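PDB 4G79: spindle assembly abnormal protein 6 from Caenorhabditis elegans, which forms the central scaffold of the centriole, ensuring its ninefold symmetry, and is required for centrosome biogenesis and duplication. Local coordinates for residues K35-S41 and L53-R59; L9-L14 and I97-L101; D62-F67 and L111-F117; A16-Q20 and K30-T34. The contacts are given in a common frame with arbitrary orientation. Where two conformers were deposited one is given. Residues are numbered along the deposited sequence.

Contact 1 of 4, residues K35-S41 and L53-R59. With PG4 (tetraethylene glycol), chain F.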
loop_
_atom_site.group_PDB
_atom_site.type_symbol
_atom_site.label_atom_id
_atom_site.label_comp_id
_atom_site.label_asym_id
_atom_site.label_seq_id
_atom_site.Cartn_x
_atom_site.Cartn_y
_atom_site.Cartn_z
ATOM N N LYS A 35 15.845 19.150 3.715
ATOM C CA LYS A 35 16.385 18.864 2.394
ATOM C C LYS A 35 17.353 17.703 2.571
ATOM O O LYS A 35 18.157 17.695 3.513
ATOM C CB LYS A 35 17.090 20.080 1.773
ATOM C CG LYS A 35 16.161 21.229 1.410
ATOM C CD LYS A 35 16.931 22.417 0.833
ATOM C CE LYS A 35 16.101 23.684 0.776
ATOM N NZ LYS A 35 15.963 24.333 2.112
ATOM N N VAL A 36 17.267 16.721 1.688
ATOM C CA VAL A 36 18.130 15.528 1.715
ATOM C C VAL A 36 18.655 15.283 0.305
ATOM O O VAL A 36 17.924 15.491 -0.661
ATOM C CB VAL A 36 17.372 14.278 2.270
ATOM C CG1 VAL A 36 18.161 12.983 2.080
ATOM C CG2 VAL A 36 17.008 14.445 3.731
ATOM N N LYS A 37 19.913 14.846 0.178
ATOM C CA LYS A 37 20.418 14.521 -1.157
ATOM C C LYS A 37 20.249 13.025 -1.339
ATOM O O LYS A 37 20.747 12.239 -0.533
ATOM C CB LYS A 37 21.875 14.965 -1.384
ATOM C CG LYS A 37 22.426 14.579 -2.777
ATOM C CD LYS A 37 23.729 15.315 -3.119
ATOM C CE LYS A 37 23.531 16.725 -3.654
ATOM N NZ LYS A 37 22.804 16.751 -4.958
ATOM N N LEU A 38 19.529 12.641 -2.391
ATOM C CA LEU A 38 19.313 11.236 -2.720
ATOM C C LEU A 38 20.054 10.922 -3.992
ATOM O O LEU A 38 19.896 11.620 -4.994
ATOM C CB LEU A 38 17.815 10.920 -2.891
ATOM C CG LEU A 38 17.479 9.497 -3.477
ATOM C CD1 LEU A 38 17.971 8.377 -2.539
ATOM C CD2 LEU A 38 15.996 9.351 -3.752
ATOM N N LYS A 39 20.859 9.876 -3.944
ATOM C CA LYS A 39 21.592 9.372 -5.112
ATOM C C LYS A 39 21.195 7.949 -5.358
ATOM O O LYS A 39 21.172 7.141 -4.418
ATOM C CB LYS A 39 23.116 9.442 -4.918
ATOM C CG LYS A 39 23.657 10.829 -4.622
ATOM C CD LYS A 39 25.195 10.752 -4.434
ATOM C CE LYS A 39 25.835 12.090 -4.182
ATOM N NZ LYS A 39 27.292 11.952 -3.883
ATOM N N ILE A 40 20.934 7.626 -6.629
ATOM C CA ILE A 40 20.633 6.249 -7.063
ATOM C C ILE A 40 21.627 5.942 -8.150
ATOM O O ILE A 40 21.836 6.766 -9.048
ATOM C CB ILE A 40 19.170 6.014 -7.521
ATOM C CG1 ILE A 40 18.149 6.494 -6.443
ATOM C CG2 ILE A 40 18.936 4.520 -7.880
ATOM C CD1 ILE A 40 16.589 6.637 -7.048
ATOM N N SER A 41 22.287 4.795 -8.031
ATOM C CA SER A 41 23.263 4.363 -9.037
ATOM C C SER A 41 23.190 2.875 -9.250
ATOM O O SER A 41 22.556 2.173 -8.466
ATOM C CB SER A 41 24.664 4.770 -8.569
ATOM O OG SER A 41 24.988 4.173 -7.324
ATOM N N LEU A 53 21.805 -2.141 -7.371
ATOM C CA LEU A 53 21.369 -0.741 -7.337
ATOM C C LEU A 53 21.870 -0.208 -6.035
ATOM O O LEU A 53 21.869 -0.973 -5.074
ATOM C CB LEU A 53 19.850 -0.572 -7.426
ATOM C CG LEU A 53 19.191 -0.952 -8.741
ATOM C CD1 LEU A 53 17.680 -0.736 -8.623
ATOM C CD2 LEU A 53 19.753 -0.107 -9.899
ATOM N N LYS A 54 22.324 1.052 -5.965
ATOM C CA LYS A 54 22.801 1.603 -4.696
ATOM C C LYS A 54 21.984 2.839 -4.367
ATOM O O LYS A 54 21.818 3.678 -5.233
ATOM C CB LYS A 54 24.307 1.926 -4.769
ATOM C CG LYS A 54 24.884 2.455 -3.461
ATOM C CD LYS A 54 26.365 2.274 -3.453
ATOM C CE LYS A 54 26.964 2.896 -2.204
ATOM N NZ LYS A 54 26.929 1.942 -1.064
ATOM N N PHE A 55 21.436 2.934 -3.133
ATOM C CA PHE A 55 20.661 4.103 -2.686
ATOM C C PHE A 55 21.464 4.800 -1.645
ATOM O O PHE A 55 21.990 4.128 -0.755
ATOM C CB PHE A 55 19.286 3.695 -2.125
ATOM C CG PHE A 55 18.330 3.218 -3.178
ATOM C CD1 PHE A 55 18.385 1.911 -3.650
ATOM C CD2 PHE A 55 17.353 4.070 -3.690
ATOM C CE1 PHE A 55 17.491 1.473 -4.632
ATOM C CE2 PHE A 55 16.461 3.623 -4.667
ATOM C CZ PHE A 55 16.553 2.336 -5.141
ATOM N N GLU A 56 21.635 6.119 -1.765
ATOM C CA GLU A 56 22.466 6.860 -0.805
ATOM C C GLU A 56 21.790 8.126 -0.409
ATOM O O GLU A 56 21.295 8.866 -1.271
ATOM C CB GLU A 56 23.857 7.202 -1.371
ATOM C CG GLU A 56 24.774 6.023 -1.698
ATOM C CD GLU A 56 26.021 6.430 -2.461
ATOM O OE1 GLU A 56 25.962 6.472 -3.712
ATOM O OE2 GLU A 56 27.046 6.743 -1.810
ATOM N N ILE A 57 21.754 8.389 0.909
ATOM C CA ILE A 57 21.162 9.640 1.391
ATOM C C ILE A 57 22.192 10.387 2.256
ATOM O O ILE A 57 23.026 9.775 2.932
ATOM C CB ILE A 57 19.806 9.500 2.109
ATOM C CG1 ILE A 57 19.887 8.706 3.418
ATOM C CG2 ILE A 57 18.629 9.064 1.170
ATOM C CD1 ILE A 57 18.641 8.903 4.278
ATOM N N SER A 58 22.153 11.710 2.175
ATOM C CA SER A 58 23.005 12.605 2.964
ATOM C C SER A 58 22.300 13.917 3.142
ATOM O O SER A 58 21.322 14.197 2.443
ATOM C CB SER A 58 24.362 12.823 2.293
ATOM O OG SER A 58 24.214 13.381 0.996
ATOM N N ARG A 59 22.774 14.736 4.096
ATOM C CA ARG A 59 22.240 16.086 4.305
ATOM C C ARG A 59 23.326 16.914 4.981
ATOM O O ARG A 59 24.104 16.385 5.799
ATOM C CB ARG A 59 20.901 16.114 5.053
ATOM C CG ARG A 59 21.003 15.870 6.543
ATOM C CD ARG A 59 19.618 15.846 7.144
ATOM N NE ARG A 59 19.689 15.728 8.595
ATOM C CZ ARG A 59 18.964 16.450 9.430
ATOM N NH1 ARG A 59 18.097 17.347 8.966
ATOM N NH2 ARG A 59 19.083 16.274 10.739
HETATM O O1 PG4 F . 27.330 17.302 5.837
HETATM C C1 PG4 F . 28.316 17.484 4.831
HETATM C C2 PG4 F . 27.728 18.008 3.554
HETATM O O2 PG4 F . 26.755 17.102 3.045
HETATM C C3 PG4 F . 26.050 17.627 1.929
HETATM C C4 PG4 F . 24.838 16.808 1.613
HETATM O O3 PG4 F . 24.042 17.501 0.657
HETATM C C5 PG4 F . 22.665 17.560 1.009
HETATM C C6 PG4 F . 22.173 18.965 1.110
HETATM O O4 PG4 F . 20.929 18.974 1.798
HETATM C C7 PG4 F . 20.717 20.142 2.577
HETATM C C8 PG4 F . 20.603 19.779 4.028
HETATM O O5 PG4 F . 19.274 19.893 4.558
HETATM O O HOH W 1 23.566 11.396 -0.850
HETATM O O HOH W 2 24.089 5.816 -5.365
#
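This is an antiparallel beta-strand pairing between the two arms of the hairpin formed by strands 29-44 and 51-58, in the barrel sheet of the SAS-6 N-terminal domain. The short strand axes come within 4.8 Å and their directions differ by 166°. Three hydrogen-bonded pairs hold the ladder. K37 N gives to S58 O at 2.7 Å and S58 N to K37 O at 3.1 Å. K39 and E56 bond both ways, N to O, at 2.9 Å. S41 N reaches K54 O at 3.0 Å, and K54 N reaches S41 O at 2.8 Å. The non-hydrogen-bonded pairs L38-I57 and I40-F55 put their side chains on the inner face, as expected of a barrel with an apolar interior. There L38 CD1 meets I57 CG2 at 3.8 Å and I40 CG2 lies over one face of the F55 ring. Helix 92-102 packs on the same side, touching L38 and F55. The outer face is polar. K37 forms a salt bridge with D11 and E56 one with K6. A water lies 2.7 Å from S41 OG and 2.6 Å from E56 OE1. The guanidinium end of R59 hydrogen-bonds to T34 and makes a cation-pi contact with F65.

Contact 2 of 4, residues L9-L14 and I97-L101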
loop_
_atom_site.group_PDB
_atom_site.type_symbol
_atom_site.label_atom_id
_atom_site.label_comp_id
_atom_site.label_asym_id
_atom_site.label_seq_id
_atom_site.Cartn_x
_atom_site.Cartn_y
_atom_site.Cartn_z
ATOM N N LEU A 9 22.464 7.335 -11.707
ATOM C CA LEU A 9 21.153 7.296 -12.347
ATOM C C LEU A 9 20.291 8.452 -11.911
ATOM O O LEU A 9 19.442 8.899 -12.665
ATOM C CB LEU A 9 20.420 5.977 -12.054
ATOM C CG LEU A 9 21.105 4.651 -12.472
ATOM C CD1 LEU A 9 20.311 3.478 -11.935
ATOM C CD2 LEU A 9 21.204 4.514 -13.990
ATOM N N PHE A 10 20.523 8.955 -10.692
ATOM C CA PHE A 10 19.749 10.024 -10.091
ATOM C C PHE A 10 20.580 10.673 -9.012
ATOM O O PHE A 10 21.238 9.975 -8.241
ATOM C CB PHE A 10 18.443 9.435 -9.503
ATOM C CG PHE A 10 17.486 10.421 -8.850
ATOM C CD1 PHE A 10 17.609 10.748 -7.507
ATOM C CD2 PHE A 10 16.391 10.918 -9.547
ATOM C CE1 PHE A 10 16.712 11.636 -6.892
ATOM C CE2 PHE A 10 15.457 11.769 -8.919
ATOM C CZ PHE A 10 15.630 12.125 -7.595
ATOM N N ASP A 11 20.547 12.009 -8.958
ATOM C CA ASP A 11 21.240 12.799 -7.936
ATOM C C ASP A 11 20.488 14.093 -7.747
ATOM O O ASP A 11 20.676 15.028 -8.516
ATOM C CB ASP A 11 22.705 13.059 -8.322
ATOM C CG ASP A 11 23.563 13.656 -7.218
ATOM O OD1 ASP A 11 22.994 14.205 -6.250
ATOM O OD2 ASP A 11 24.798 13.540 -7.306
ATOM N N GLN A 12 19.594 14.139 -6.757
ATOM C CA GLN A 12 18.824 15.352 -6.513
ATOM C C GLN A 12 18.669 15.639 -5.050
ATOM O O GLN A 12 18.610 14.717 -4.246
ATOM C CB GLN A 12 17.407 15.223 -7.108
ATOM C CG GLN A 12 17.329 14.901 -8.607
ATOM C CD GLN A 12 17.569 16.081 -9.497
ATOM O OE1 GLN A 12 17.432 17.244 -9.093
ATOM N NE2 GLN A 12 17.904 15.798 -10.749
ATOM N N THR A 13 18.518 16.926 -4.714
ATOM C CA THR A 13 18.161 17.364 -3.389
ATOM C C THR A 13 16.638 17.352 -3.352
ATOM O O THR A 13 15.986 17.937 -4.227
ATOM C CB THR A 13 18.768 18.736 -3.071
ATOM O OG1 THR A 13 20.195 18.612 -3.077
ATOM C CG2 THR A 13 18.297 19.256 -1.728
ATOM N N LEU A 14 16.071 16.667 -2.369
ATOM C CA LEU A 14 14.634 16.563 -2.230
ATOM C C LEU A 14 14.226 16.986 -0.845
ATOM O O LEU A 14 15.069 16.971 0.053
ATOM C CB LEU A 14 14.200 15.094 -2.457
ATOM C CG LEU A 14 14.530 14.443 -3.823
ATOM C CD1 LEU A 14 14.324 12.936 -3.772
ATOM C CD2 LEU A 14 13.716 15.081 -4.952
ATOM N N ILE A 97 12.649 6.594 -10.747
ATOM C CA ILE A 97 13.247 7.889 -11.098
ATOM C C ILE A 97 12.199 8.720 -11.835
ATOM O O ILE A 97 12.071 9.905 -11.545
ATOM C CB ILE A 97 14.579 7.693 -11.869
ATOM C CG1 ILE A 97 15.654 7.242 -10.857
ATOM C CG2 ILE A 97 15.021 8.962 -12.603
ATOM C CD1 ILE A 97 16.893 6.534 -11.449
ATOM N N GLN A 98 11.438 8.098 -12.754
ATOM C CA GLN A 98 10.373 8.813 -13.468
ATOM C C GLN A 98 9.363 9.349 -12.450
ATOM O O GLN A 98 8.982 10.511 -12.530
ATOM C CB GLN A 98 9.695 7.912 -14.515
ATOM C CG GLN A 98 8.897 8.703 -15.554
ATOM C CD GLN A 98 7.932 7.866 -16.352
ATOM O OE1 GLN A 98 8.235 6.750 -16.788
ATOM N NE2 GLN A 98 6.760 8.422 -16.615
ATOM N N HIS A 99 8.988 8.530 -11.435
ATOM C CA HIS A 99 8.058 8.958 -10.379
ATOM C C HIS A 99 8.615 10.170 -9.614
ATOM O O HIS A 99 7.905 11.158 -9.447
ATOM C CB HIS A 99 7.752 7.798 -9.398
ATOM C CG HIS A 99 6.872 8.234 -8.268
ATOM N ND1 HIS A 99 5.495 8.136 -8.354
ATOM C CD2 HIS A 99 7.202 8.829 -7.096
ATOM C CE1 HIS A 99 5.026 8.666 -7.239
ATOM N NE2 HIS A 99 6.018 9.094 -6.442
ATOM N N LEU A 100 9.884 10.095 -9.147
ATOM C CA LEU A 100 10.557 11.144 -8.368
ATOM C C LEU A 100 10.674 12.457 -9.110
ATOM O O LEU A 100 10.730 13.511 -8.470
ATOM C CB LEU A 100 11.965 10.716 -7.937
ATOM C CG LEU A 100 12.066 9.616 -6.904
ATOM C CD1 LEU A 100 13.484 9.101 -6.829
ATOM C CD2 LEU A 100 11.569 10.094 -5.504
ATOM N N LEU A 101 10.766 12.406 -10.442
ATOM C CA LEU A 101 10.912 13.622 -11.226
ATOM C C LEU A 101 9.577 14.132 -11.757
ATOM O O LEU A 101 9.488 15.312 -12.107
ATOM C CB LEU A 101 11.892 13.402 -12.396
ATOM C CG LEU A 101 13.349 13.083 -12.015
ATOM C CD1 LEU A 101 14.125 12.583 -13.214
ATOM C CD2 LEU A 101 14.045 14.295 -11.407
#
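F10 is the main bump here. Its side chain leaves strand 7-21 toward helix 92-102 and fills a hollow lined by I97, L100 and L101. The floor is L100: its CD1 sits 4.0 Å from the centroid of the F10 ring, 19° off the normal, a CH-pi contact over the ring face. L100 CB and L101 CD2 each touch F10 CE2 at 3.8 Å. I97 works at the base of the ring, with CG1 3.8 Å from F10 CB. I97 is itself a bump: its CD1 reaches past F10 to L9 CB at 3.6 Å. At the other end L14 CD1 meets L100 CD2 at 4.3 Å, a looser fit. Q12 adds only an edge, with NE2 4.2 Å from L101 CD2. The contact is mostly apolar. F10, Q12 and L14 point toward the helix, while D11 and T13 lie out of reach, following the strand's alternation. L9 and F10 both face I40 in a classic beta bulge, and both touch I97. The axes of segments 9-14 and 97-101 approach to 10.1 Å at 26°, the near-parallel, side-chain-filled spacing characteristic of a helix lying on a beta sheet in an alpha-beta fold.

Contact 3 of 4, residues D62-F67 and L111-F117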
loop_
_atom_site.group_PDB
_atom_site.type_symbol
_atom_site.label_atom_id
_atom_site.label_comp_id
_atom_site.label_asym_id
_atom_site.label_seq_id
_atom_site.Cartn_x
_atom_site.Cartn_y
_atom_site.Cartn_z
ATOM N N ASP A 62 24.066 17.470 9.085
ATOM C CA ASP A 62 24.708 16.484 9.928
ATOM C C ASP A 62 25.679 15.623 9.126
ATOM O O ASP A 62 25.253 14.865 8.243
ATOM C CB ASP A 62 23.582 15.628 10.577
ATOM C CG ASP A 62 24.030 14.592 11.594
ATOM O OD1 ASP A 62 25.246 14.567 11.936
ATOM O OD2 ASP A 62 23.181 13.799 12.032
ATOM N N PHE A 63 26.985 15.701 9.471
ATOM C CA PHE A 63 28.038 14.911 8.814
ATOM C C PHE A 63 27.843 13.410 9.077
ATOM O O PHE A 63 28.338 12.594 8.315
ATOM C CB PHE A 63 29.470 15.321 9.276
ATOM C CG PHE A 63 29.871 16.779 9.442
ATOM C CD1 PHE A 63 29.514 17.734 8.493
ATOM C CD2 PHE A 63 30.716 17.170 10.481
ATOM C CE1 PHE A 63 29.946 19.066 8.616
ATOM C CE2 PHE A 63 31.142 18.504 10.608
ATOM C CZ PHE A 63 30.749 19.444 9.679
ATOM N N GLU A 64 27.130 13.050 10.145
ATOM C CA GLU A 64 26.857 11.658 10.516
ATOM C C GLU A 64 25.647 11.097 9.768
ATOM O O GLU A 64 25.414 9.895 9.833
ATOM C CB GLU A 64 26.640 11.531 12.032
ATOM C CG GLU A 64 27.913 11.726 12.840
ATOM C CD GLU A 64 27.717 11.688 14.343
ATOM O OE1 GLU A 64 26.750 12.311 14.842
ATOM O OE2 GLU A 64 28.561 11.062 15.024
ATOM N N PHE A 65 24.874 11.959 9.088
ATOM C CA PHE A 65 23.698 11.603 8.312
ATOM C C PHE A 65 24.172 11.152 6.936
ATOM O O PHE A 65 24.235 11.937 6.000
ATOM C CB PHE A 65 22.719 12.788 8.237
ATOM C CG PHE A 65 21.345 12.420 7.747
ATOM C CD1 PHE A 65 21.092 12.260 6.385
ATOM C CD2 PHE A 65 20.314 12.175 8.646
ATOM C CE1 PHE A 65 19.823 11.907 5.933
ATOM C CE2 PHE A 65 19.045 11.811 8.190
ATOM C CZ PHE A 65 18.806 11.699 6.837
ATOM N N LEU A 66 24.625 9.912 6.854
ATOM C CA LEU A 66 25.168 9.328 5.635
ATOM C C LEU A 66 24.767 7.861 5.637
ATOM O O LEU A 66 25.240 7.099 6.485
ATOM C CB LEU A 66 26.711 9.538 5.605
ATOM C CG LEU A 66 27.426 9.248 4.293
ATOM C CD1 LEU A 66 26.693 9.848 3.077
ATOM C CD2 LEU A 66 28.879 9.693 4.360
ATOM N N PHE A 67 23.802 7.494 4.780
ATOM C CA PHE A 67 23.273 6.132 4.792
ATOM C C PHE A 67 23.179 5.545 3.412
ATOM O O PHE A 67 22.900 6.272 2.456
ATOM C CB PHE A 67 21.880 6.100 5.444
ATOM C CG PHE A 67 21.831 6.717 6.824
ATOM C CD1 PHE A 67 22.098 5.956 7.950
ATOM C CD2 PHE A 67 21.499 8.058 6.995
ATOM C CE1 PHE A 67 22.089 6.537 9.221
ATOM C CE2 PHE A 67 21.480 8.634 8.270
ATOM C CZ PHE A 67 21.794 7.874 9.372
ATOM N N LEU A 111 14.826 7.942 11.447
ATOM C CA LEU A 111 16.182 7.848 11.945
ATOM C C LEU A 111 16.262 7.074 13.237
ATOM O O LEU A 111 15.550 7.378 14.195
ATOM C CB LEU A 111 16.724 9.277 12.153
ATOM C CG LEU A 111 18.223 9.454 12.290
ATOM C CD1 LEU A 111 18.931 9.020 11.046
ATOM C CD2 LEU A 111 18.557 10.904 12.568
ATOM N N ASP A 112 17.197 6.111 13.286
ATOM C CA ASP A 112 17.502 5.340 14.493
ATOM C C ASP A 112 18.095 6.296 15.543
ATOM O O ASP A 112 18.769 7.262 15.167
ATOM C CB ASP A 112 18.482 4.205 14.141
ATOM C CG ASP A 112 19.061 3.474 15.331
ATOM O OD1 ASP A 112 18.270 2.966 16.156
ATOM O OD2 ASP A 112 20.305 3.413 15.439
ATOM N N ALA A 113 17.832 6.046 16.848
ATOM C CA ALA A 113 18.323 6.871 17.958
ATOM C C ALA A 113 19.843 7.111 17.901
ATOM O O ALA A 113 20.285 8.241 18.134
ATOM C CB ALA A 113 17.954 6.232 19.299
ATOM N N GLU A 114 20.629 6.058 17.596
ATOM C CA GLU A 114 22.080 6.128 17.517
ATOM C C GLU A 114 22.595 6.380 16.090
ATOM O O GLU A 114 23.804 6.300 15.866
ATOM C CB GLU A 114 22.698 4.838 18.078
ATOM C CG GLU A 114 23.038 4.943 19.556
ATOM C CD GLU A 114 23.482 3.653 20.217
ATOM O OE1 GLU A 114 24.198 2.857 19.565
ATOM O OE2 GLU A 114 23.138 3.455 21.405
ATOM N N LYS A 115 21.689 6.685 15.127
ATOM C CA LYS A 115 22.023 6.967 13.718
ATOM C C LYS A 115 22.813 5.809 13.074
ATOM O O LYS A 115 23.735 6.049 12.283
ATOM C CB LYS A 115 22.812 8.299 13.575
ATOM C CG LYS A 115 22.070 9.550 14.043
ATOM C CD LYS A 115 23.050 10.704 14.158
ATOM C CE LYS A 115 22.393 11.970 14.630
ATOM N NZ LYS A 115 23.321 13.125 14.523
ATOM N N ASN A 116 22.468 4.555 13.432
ATOM C CA ASN A 116 23.101 3.365 12.845
ATOM C C ASN A 116 22.452 3.047 11.503
ATOM O O ASN A 116 23.059 2.421 10.627
ATOM C CB ASN A 116 22.987 2.165 13.784
ATOM C CG ASN A 116 23.878 2.230 15.005
ATOM O OD1 ASN A 116 25.060 2.588 14.929
ATOM N ND2 ASN A 116 23.333 1.841 16.152
ATOM N N PHE A 117 21.197 3.496 11.349
ATOM C CA PHE A 117 20.392 3.275 10.156
ATOM C C PHE A 117 19.194 4.215 10.126
ATOM O O PHE A 117 18.894 4.910 11.099
ATOM C CB PHE A 117 19.897 1.806 10.129
ATOM C CG PHE A 117 19.099 1.396 11.348
ATOM C CD1 PHE A 117 17.726 1.625 11.412
ATOM C CD2 PHE A 117 19.714 0.761 12.419
ATOM C CE1 PHE A 117 16.992 1.259 12.549
ATOM C CE2 PHE A 117 18.979 0.389 13.550
ATOM C CZ PHE A 117 17.623 0.630 13.603
HETATM O O HOH W 3 25.616 7.743 11.186
#
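Two type I beta turns meet here, D62-F65 and D112-K115, at one end of the barrel of the SAS-6 N-terminal domain. A salt-bridge network joins them. K115 NZ gives a hydrogen bond to D62 OD2 at 2.6 Å and forms a longer salt bridge with E64 OE1 at 3.5 Å. The other oxygen of D62 is also used: OD1 accepts from E64 N at 3.0 Å, an Asx turn. The backbone closes the same turn, F65 N to D62 O at 3.1 Å. In the second turn K115 N gives to D112 O at 3.0 Å, and D112 OD2 accepts from N116 N at 3.2 Å. D112 N gives to F117 O at 3.0 Å, closing the connection between strands 106-111 and 117-123. Below the charges lies an apolar layer. L111 CD1 touches F65 CE2 at 4.0 Å and F67 CZ at 3.5 Å. L18 of strand 7-21 packs on both F65 and L111. A water links the turns, 2.6 Å from E64 O and 2.8 Å from K115 O.

Contact 4 of 4, residues A16-Q20 and K30-T34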
loop_
_atom_site.group_PDB
_atom_site.type_symbol
_atom_site.label_atom_id
_atom_site.label_comp_id
_atom_site.label_asym_id
_atom_site.label_seq_id
_atom_site.Cartn_x
_atom_site.Cartn_y
_atom_site.Cartn_z
ATOM N N ALA A 16 12.240 16.026 2.472
ATOM C CA ALA A 16 11.772 14.839 3.182
ATOM C C ALA A 16 11.261 15.166 4.567
ATOM O O ALA A 16 11.669 16.174 5.159
ATOM C CB ALA A 16 12.902 13.839 3.304
ATOM N N SER A 17 10.419 14.288 5.128
ATOM C CA SER A 17 10.027 14.454 6.524
ATOM C C SER A 17 10.966 13.578 7.331
ATOM O O SER A 17 11.069 12.380 7.069
ATOM C CB SER A 17 8.567 14.078 6.765
ATOM O OG SER A 17 7.686 15.056 6.232
ATOM N N LEU A 18 11.693 14.164 8.268
ATOM C CA LEU A 18 12.606 13.376 9.089
ATOM C C LEU A 18 11.993 13.178 10.458
ATOM O O LEU A 18 11.652 14.161 11.143
ATOM C CB LEU A 18 13.993 14.040 9.174
ATOM C CG LEU A 18 15.065 13.367 10.076
ATOM C CD1 LEU A 18 15.505 12.034 9.533
ATOM C CD2 LEU A 18 16.301 14.255 10.209
ATOM N N LEU A 19 11.834 11.911 10.842
ATOM C CA LEU A 19 11.298 11.540 12.152
ATOM C C LEU A 19 12.419 10.932 12.963
ATOM O O LEU A 19 13.117 10.044 12.474
ATOM C CB LEU A 19 10.111 10.559 12.047
ATOM C CG LEU A 19 9.072 10.777 10.921
ATOM C CD1 LEU A 19 8.132 9.602 10.818
ATOM C CD2 LEU A 19 8.276 12.049 11.131
ATOM N N GLN A 20 12.648 11.445 14.173
ATOM C CA GLN A 20 13.706 10.903 15.012
ATOM C C GLN A 20 13.265 10.944 16.488
ATOM O O GLN A 20 12.530 11.860 16.868
ATOM C CB GLN A 20 15.042 11.651 14.774
ATOM C CG GLN A 20 15.081 13.095 15.297
ATOM C CD GLN A 20 16.292 13.879 14.853
ATOM O OE1 GLN A 20 16.184 14.859 14.096
ATOM N NE2 GLN A 20 17.462 13.503 15.357
ATOM N N LYS A 30 10.233 13.439 17.098
ATOM C CA LYS A 30 10.208 14.846 16.725
ATOM C C LYS A 30 10.290 14.862 15.200
ATOM O O LYS A 30 10.987 14.034 14.613
ATOM C CB LYS A 30 11.283 15.707 17.409
ATOM C CG LYS A 30 12.724 15.265 17.255
ATOM C CD LYS A 30 13.643 16.285 17.904
ATOM C CE LYS A 30 15.078 15.826 17.913
ATOM N NZ LYS A 30 15.993 16.877 18.430
ATOM N N ALA A 31 9.521 15.729 14.562
ATOM C CA ALA A 31 9.456 15.745 13.113
ATOM C C ALA A 31 9.847 17.071 12.531
ATOM O O ALA A 31 9.377 18.112 12.972
ATOM C CB ALA A 31 8.045 15.386 12.653
ATOM N N TYR A 32 10.658 17.023 11.496
ATOM C CA TYR A 32 11.076 18.180 10.735
ATOM C C TYR A 32 11.118 17.886 9.272
ATOM O O TYR A 32 11.612 16.824 8.876
ATOM C CB TYR A 32 12.481 18.640 11.147
ATOM C CG TYR A 32 12.589 19.128 12.573
ATOM C CD1 TYR A 32 11.948 20.292 12.980
ATOM C CD2 TYR A 32 13.380 18.458 13.499
ATOM C CE1 TYR A 32 12.078 20.768 14.280
ATOM C CE2 TYR A 32 13.500 18.916 14.811
ATOM C CZ TYR A 32 12.874 20.087 15.187
ATOM O OH TYR A 32 13.001 20.546 16.475
ATOM N N LYS A 33 10.739 18.874 8.448
ATOM C CA LYS A 33 10.990 18.780 7.003
ATOM C C LYS A 33 12.453 19.118 6.833
ATOM O O LYS A 33 12.961 20.003 7.539
ATOM C CB LYS A 33 10.105 19.753 6.200
ATOM C CG LYS A 33 8.605 19.504 6.311
ATOM C CD LYS A 33 8.166 18.403 5.373
ATOM C CE LYS A 33 6.670 18.187 5.390
ATOM N NZ LYS A 33 5.963 19.208 4.577
ATOM N N THR A 34 13.147 18.402 5.962
ATOM C CA THR A 34 14.574 18.641 5.722
ATOM C C THR A 34 14.922 18.364 4.266
ATOM O O THR A 34 14.333 17.467 3.648
ATOM C CB THR A 34 15.462 17.770 6.661
ATOM O OG1 THR A 34 16.848 18.057 6.386
ATOM C CG2 THR A 34 15.235 16.245 6.480
HETATM O O HOH W 4 13.390 14.900 13.129
#
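Strands 7-21 and 29-44 form an antiparallel hairpin, and this part lies next to its connecting loop. The short strand axes approach to 4.6 Å, at 150° between their directions. A16 starts the ladder with a hydrogen-bonded pair: A16 N gives to T34 O and T34 N to A16 O, both at 2.8 Å. S17 follows in a non-hydrogen-bonded pair with K33. The two side chains share a face, and S17 OG lies 3.4 Å from K33 CE. L18 forms the next hydrogen-bonded pair, its N giving to Y32 O at 2.7 Å while Y32 N gives to L18 O at 3.1 Å. On the face that carries A16, L18 and Q20, L18 CB also packs diagonally on T34 CG2 at 3.7 Å. L19 turns back to the side of S17, where its CD2 meets A31 CB at 3.7 Å. Q20 closes the series: Q20 N gives to K30 O at 3.1 Å and K30 N to Q20 O at 2.8 Å. The aliphatic parts of this last pair touch, Q20 CG to K30 CG at 3.8 Å. A water lies 2.7 Å from L18 O and 3.0 Å from K30 O. Along its other edge, 16-20 hydrogen-bonds through S17 and L19 to strand 106-111, which helps close the barrel. L18 packs inward on F65 and R59, and R59 hydrogen-bonds to T34.

Overall arrangement
From the N terminus, strand 7-21 first supplies 9-14 to contact 2 and then 16-20 to contact 4. Contact 4 closes the first hairpin with 30-34. Contact 1 follows in series, pairing 35-41 of the same strand with 53-59. The chain then enters 62-67, the first half of contact 3. Contact 2 closes later, when 97-101 of helix 92-102 returns to 9-14, so contacts 1 and 4 are nested inside its loop. Contact 3 crosses it, closing only at 111-117. L111 N then bonds to L19 O, tying contacts 3 and 4 where strand 106-111 joins strand 7-21. Contacts 2 and 3 do not touch, with nearest atoms about 9 Å apart.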